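PDB 5DLK: TqaA from Penicillium aethiopicum, which is a fungal nonribosomal peptide synthetase whose terminal condensation-like domain, the part modelled here, probably closes the finished peptide chain into a ring. Local coordinates for residues R99-E104 / V150-P156; C88-D93 / L117-V121. All coordinates share one frame; numbering follows the deposited sequence.

Contact 1. Residues R99-E104 / V150-P156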
loop_
_atom_site.group_PDB
_atom_site.type_symbol
_atom_site.label_atom_id
_atom_site.label_comp_id
_atom_site.label_asym_id
_atom_site.label_seq_id
_atom_site.Cartn_x
_atom_site.Cartn_y
_atom_site.Cartn_z
ATOM N N ARG A 99 7.083 8.859 -12.927
ATOM C CA ARG A 99 6.884 9.085 -14.361
ATOM C C ARG A 99 6.461 7.812 -15.055
ATOM O O ARG A 99 6.791 7.583 -16.221
ATOM C CB ARG A 99 8.150 9.645 -15.019
ATOM C CG ARG A 99 9.412 9.475 -14.229
ATOM C CD ARG A 99 10.551 10.292 -14.854
ATOM N NE ARG A 99 11.791 10.012 -14.152
ATOM C CZ ARG A 99 12.617 9.031 -14.481
ATOM N NH1 ARG A 99 12.345 8.260 -15.526
ATOM N NH2 ARG A 99 13.709 8.828 -13.771
ATOM N N THR A 100 5.731 6.969 -14.331
ATOM C CA THR A 100 5.242 5.729 -14.903
ATOM C C THR A 100 3.778 5.830 -15.329
ATOM O O THR A 100 2.934 6.388 -14.620
ATOM C CB THR A 100 5.435 4.561 -13.887
ATOM O OG1 THR A 100 6.830 4.396 -13.633
ATOM C CG2 THR A 100 4.904 3.289 -14.436
ATOM N N SER A 101 3.500 5.265 -16.498
ATOM C CA SER A 101 2.185 5.165 -17.090
ATOM C C SER A 101 1.773 3.687 -17.080
ATOM O O SER A 101 2.616 2.804 -17.287
ATOM C CB SER A 101 2.235 5.744 -18.518
ATOM O OG SER A 101 1.212 5.248 -19.354
ATOM N N PHE A 102 0.498 3.414 -16.817
ATOM C CA PHE A 102 0.015 2.038 -16.740
ATOM C C PHE A 102 -0.989 1.770 -17.833
ATOM O O PHE A 102 -1.923 2.546 -18.032
ATOM C CB PHE A 102 -0.643 1.743 -15.377
ATOM C CG PHE A 102 0.274 1.909 -14.214
ATOM C CD1 PHE A 102 0.478 3.153 -13.647
ATOM C CD2 PHE A 102 0.912 0.806 -13.655
ATOM C CE1 PHE A 102 1.336 3.305 -12.565
ATOM C CE2 PHE A 102 1.760 0.946 -12.584
ATOM C CZ PHE A 102 1.982 2.196 -12.035
ATOM N N VAL A 103 -0.810 0.667 -18.549
ATOM C CA VAL A 103 -1.859 0.216 -19.448
ATOM C C VAL A 103 -1.982 -1.288 -19.340
ATOM O O VAL A 103 -1.144 -1.958 -18.743
ATOM C CB VAL A 103 -1.601 0.592 -20.945
ATOM C CG1 VAL A 103 -1.511 2.096 -21.134
ATOM C CG2 VAL A 103 -0.345 -0.088 -21.465
ATOM N N GLU A 104 -3.040 -1.807 -19.933
ATOM C CA GLU A 104 -3.276 -3.225 -19.960
ATOM C C GLU A 104 -2.816 -3.761 -21.311
ATOM O O GLU A 104 -3.190 -3.220 -22.334
ATOM C CB GLU A 104 -4.759 -3.500 -19.763
ATOM C CG GLU A 104 -5.132 -4.512 -18.717
ATOM C CD GLU A 104 -6.627 -4.507 -18.441
ATOM O OE1 GLU A 104 -7.417 -4.206 -19.361
ATOM O OE2 GLU A 104 -7.021 -4.780 -17.292
ATOM N N VAL A 150 -6.719 4.798 -14.606
ATOM C CA VAL A 150 -5.291 4.573 -14.543
ATOM C C VAL A 150 -4.815 3.688 -15.688
ATOM O O VAL A 150 -3.759 3.939 -16.263
ATOM C CB VAL A 150 -4.879 3.949 -13.184
ATOM C CG1 VAL A 150 -3.418 3.505 -13.205
ATOM C CG2 VAL A 150 -5.116 4.954 -12.056
ATOM N N LEU A 151 -5.606 2.681 -16.042
ATOM C CA LEU A 151 -5.175 1.731 -17.075
ATOM C C LEU A 151 -5.348 2.292 -18.487
ATOM O O LEU A 151 -5.000 1.634 -19.472
ATOM C CB LEU A 151 -5.929 0.414 -16.935
ATOM C CG LEU A 151 -5.450 -0.371 -15.712
ATOM C CD1 LEU A 151 -6.200 -1.692 -15.595
ATOM C CD2 LEU A 151 -3.928 -0.589 -15.756
ATOM N N GLY A 152 -5.866 3.512 -18.576
ATOM C CA GLY A 152 -5.913 4.224 -19.848
ATOM C C GLY A 152 -4.573 4.799 -20.278
ATOM O O GLY A 152 -4.416 5.254 -21.423
ATOM N N GLY A 153 -3.608 4.804 -19.363
ATOM C CA GLY A 153 -2.259 5.260 -19.657
ATOM C C GLY A 153 -1.881 6.670 -19.225
ATOM O O GLY A 153 -0.710 7.027 -19.252
ATOM N N SER A 154 -2.858 7.474 -18.815
ATOM C CA SER A 154 -2.566 8.825 -18.338
ATOM C C SER A 154 -1.714 8.752 -17.077
ATOM O O SER A 154 -1.987 7.938 -16.186
ATOM C CB SER A 154 -3.871 9.590 -18.075
ATOM O OG SER A 154 -3.612 10.848 -17.476
ATOM N N LEU A 155 -0.665 9.564 -16.998
ATOM C CA LEU A 155 0.200 9.550 -15.822
ATOM C C LEU A 155 -0.601 9.864 -14.561
ATOM O O LEU A 155 -1.236 10.919 -14.478
ATOM C CB LEU A 155 1.331 10.560 -15.982
ATOM C CG LEU A 155 2.284 10.227 -17.125
ATOM C CD1 LEU A 155 2.905 11.500 -17.708
ATOM C CD2 LEU A 155 3.364 9.281 -16.635
ATOM N N PRO A 156 -0.596 8.946 -13.578
ATOM C CA PRO A 156 -1.412 9.257 -12.396
ATOM C C PRO A 156 -0.799 10.354 -11.538
ATOM O O PRO A 156 -1.544 11.020 -10.836
ATOM C CB PRO A 156 -1.459 7.923 -11.620
ATOM C CG PRO A 156 -1.181 6.871 -12.657
ATOM C CD PRO A 156 -0.161 7.534 -13.591
HETATM O O HOH W 1 -1.516 5.215 -16.095
HETATM O O HOH W 2 -5.156 -0.252 -21.260
#
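F102 and V103 run past the irregular segment V150-P156 where V150 to G153 fold into a type I beta turn; the CA atoms of V103 and L151 come within 4.3 Å. One edge of strand 100-105 is paired with strand 108-115, through backbone bonds of R99, S101 and V103. The other edge meets the turn largely through water and CA-H groups. A water accepts from F102 N at 2.8 Å and sits within bonding reach of V150 O and S154 O, while a second links E104 N to L151 O. The carbonyl of F102 takes a CA-H contact from G153, whose CA lies 3.2 Å from F102 O.

The direct hydrogen bond comes from a side chain. S101 OG donates to G153 O at 2.6 Å, with a C=O...donor angle of 120° and the hydroxyl slightly out of the carbonyl plane; chi1 at 157° swings OG away from the strand's own nitrogen and over to the turn. At G153 the positive phi suits glycine, and a CB would also press on V103 CG1, which already lies 3.6 Å from G153 CA.

F102 lies alongside V150, pointing the same way, with CD1 3.9 Å from V150 CG1. P156 crosses it at about a right angle, its CG 4.2 Å from F102 CD1 and near the ring plane, at the edge. L151 lies over the face carrying F102 and E104: CD2 rests on F102 CB and CD1 approaches E104 OE2. L155 CD2 lies against the T100 carbonyl.

I62 of helix 56-63 touches both F102 and L151, and L32 and L36 of helix 29-38 pack on V103. This is a beta turn laid along the outer strand of a small three-stranded antiparallel sheet in the condensation-domain fold.

Contact 2. Residues C88-D93 / L117-V121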
loop_
_atom_site.group_PDB
_atom_site.type_symbol
_atom_site.label_atom_id
_atom_site.label_comp_id
_atom_site.label_asym_id
_atom_site.label_seq_id
_atom_site.Cartn_x
_atom_site.Cartn_y
_atom_site.Cartn_z
ATOM N N CYS A 88 8.674 20.152 -8.091
ATOM C CA CYS A 88 7.819 19.125 -8.684
ATOM C C CYS A 88 8.523 18.441 -9.864
ATOM O O CYS A 88 8.514 17.213 -9.994
ATOM C CB CYS A 88 6.489 19.727 -9.145
ATOM S SG CYS A 88 5.498 20.477 -7.823
ATOM N N GLN A 89 9.132 19.244 -10.732
ATOM C CA GLN A 89 9.848 18.690 -11.870
ATOM C C GLN A 89 10.997 17.807 -11.387
ATOM O O GLN A 89 11.163 16.678 -11.857
ATOM C CB GLN A 89 10.376 19.804 -12.776
ATOM C CG GLN A 89 11.198 19.299 -13.943
ATOM C CD GLN A 89 10.370 18.606 -15.002
ATOM O OE1 GLN A 89 9.429 19.185 -15.550
ATOM N NE2 GLN A 89 10.723 17.349 -15.306
ATOM N N SER A 90 11.772 18.309 -10.433
ATOM C CA SER A 90 12.967 17.598 -9.981
ATOM C C SER A 90 12.610 16.318 -9.223
ATOM O O SER A 90 13.347 15.330 -9.281
ATOM C CB SER A 90 13.832 18.500 -9.098
ATOM O OG SER A 90 14.366 19.566 -9.865
ATOM N N LEU A 91 11.491 16.349 -8.505
ATOM C CA LEU A 91 11.029 15.159 -7.799
ATOM C C LEU A 91 10.715 14.034 -8.790
ATOM O O LEU A 91 11.131 12.884 -8.592
ATOM C CB LEU A 91 9.808 15.478 -6.941
ATOM C CG LEU A 91 9.361 14.327 -6.031
ATOM C CD1 LEU A 91 10.354 14.099 -4.894
ATOM C CD2 LEU A 91 7.966 14.603 -5.487
ATOM N N VAL A 92 10.010 14.369 -9.864
ATOM C CA VAL A 92 9.641 13.387 -10.875
ATOM C C VAL A 92 10.871 12.893 -11.651
ATOM O O VAL A 92 10.971 11.706 -11.981
ATOM C CB VAL A 92 8.592 13.965 -11.821
ATOM C CG1 VAL A 92 8.269 12.994 -12.943
ATOM C CG2 VAL A 92 7.336 14.303 -11.024
ATOM N N ASP A 93 11.818 13.794 -11.918
ATOM C CA ASP A 93 13.116 13.398 -12.466
ATOM C C ASP A 93 13.783 12.307 -11.622
ATOM O O ASP A 93 14.306 11.323 -12.150
ATOM C CB ASP A 93 14.061 14.608 -12.554
ATOM C CG ASP A 93 13.605 15.646 -13.554
ATOM O OD1 ASP A 93 12.803 15.315 -14.461
ATOM O OD2 ASP A 93 14.062 16.804 -13.440
ATOM N N LEU A 117 10.428 13.682 -19.434
ATOM C CA LEU A 117 9.061 13.993 -19.056
ATOM C C LEU A 117 8.981 15.372 -18.414
ATOM O O LEU A 117 9.490 15.575 -17.310
ATOM C CB LEU A 117 8.512 12.931 -18.089
ATOM C CG LEU A 117 7.002 13.039 -17.891
ATOM C CD1 LEU A 117 6.280 12.671 -19.173
ATOM C CD2 LEU A 117 6.543 12.168 -16.745
ATOM N N ASP A 118 8.345 16.311 -19.113
ATOM C CA ASP A 118 8.097 17.641 -18.568
ATOM C C ASP A 118 6.926 17.619 -17.595
ATOM O O ASP A 118 5.827 17.199 -17.948
ATOM C CB ASP A 118 7.802 18.657 -19.681
ATOM C CG ASP A 118 8.712 18.502 -20.884
ATOM O OD1 ASP A 118 9.877 18.090 -20.707
ATOM O OD2 ASP A 118 8.257 18.796 -22.014
ATOM N N VAL A 119 7.162 18.076 -16.373
ATOM C CA VAL A 119 6.086 18.198 -15.405
ATOM C C VAL A 119 5.383 19.544 -15.577
ATOM O O VAL A 119 6.003 20.597 -15.455
ATOM C CB VAL A 119 6.615 18.056 -13.964
ATOM C CG1 VAL A 119 5.510 18.338 -12.957
ATOM C CG2 VAL A 119 7.199 16.663 -13.767
ATOM N N LYS A 120 4.094 19.503 -15.885
ATOM C CA LYS A 120 3.295 20.720 -15.973
ATOM C C LYS A 120 2.325 20.773 -14.799
ATOM O O LYS A 120 1.514 19.858 -14.614
ATOM C CB LYS A 120 2.529 20.780 -17.298
ATOM C CG LYS A 120 3.430 20.831 -18.548
ATOM C CD LYS A 120 4.476 21.934 -18.424
ATOM C CE LYS A 120 5.083 22.312 -19.774
ATOM N NZ LYS A 120 5.852 21.190 -20.374
ATOM N N VAL A 121 2.415 21.830 -13.999
ATOM C CA VAL A 121 1.555 21.982 -12.826
ATOM C C VAL A 121 0.222 22.627 -13.187
ATOM O O VAL A 121 0.187 23.606 -13.924
ATOM C CB VAL A 121 2.258 22.819 -11.743
ATOM C CG1 VAL A 121 1.351 23.054 -10.555
ATOM C CG2 VAL A 121 3.562 22.133 -11.318
HETATM O O HOH W 3 8.804 21.529 -15.811
HETATM O O HOH W 4 10.831 13.887 -15.266
#
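Q89 reaches out from helix 81-94 to V119, in an extended, irregular segment that passes the helix flank with the CA atoms of Q89 and V119 5.2 Å apart. In this condensation domain the segment L117-V121 joins strand 108-115 to strand 122-125, and the glutamine amide pairs with it much as a neighbouring beta strand would, taking an N-H and giving one to a carbonyl two residues back.

V119 N donates to Q89 OE1 at 2.7 Å, nearly straight at 164°, although it approaches tilted from the plane of the side-chain carbonyl. Q89 NE2 donates to L117 O at 2.9 Å, almost straight (169°), and lies in the plane of that carbonyl. The second N-H of NE2 goes back to D93 OD1, 3.0 Å away on the syn side of the carboxylate but well out of its plane, one helical turn along. Both acceptors lie in the amide plane, so the rotation of the group is fixed. The chain bends there: CG is anti to the backbone N, then chi2 at 72° folds the amide back alongside V119, the two sliding past each other in opposite directions. A leucine in place of Q89 would probably leave V119 N without its acceptor, L117 O without the amide donor and D93 without its tie to the amide.

Beside the amide, V119 points toward the helix. Its CG2 fits against V92, 3.6 Å from V92 CB, crossing it obliquely, and CG1 approaches C88 CB at 4.2 Å. F159 of strand 158-163 touches C88, V92 and V119 and closes this apolar patch; C88 SG also meets V121 CG2. V92 CG1 continues the patch to L117 CD2. Beside D93, a water donates to D93 OD1 at 2.6 Å and also to L117 O.

Their centres about 16 Å apart, contacts 1 and 2 meet through R99 and L117. Helix 81-94 is followed, after a short connection, by strand 100-105, and R99 reaches back so that its NE and NH2 probably donate to V92 O and D93 O near the helix end, while NH1 bonds L114 O and salt-bridges E49. L117 CD2 packs on both R99 CB and L155 CD1, so one leucine serves both. Both are partly buried, but contact 1 has the larger share of buried residues and relies on F102 packing, a serine hydroxyl and bridging waters; contact 2, nearer the surface, turns on one glutamine amide beside a small apolar patch. Both lie away from the phosphopantetheine-binding residues.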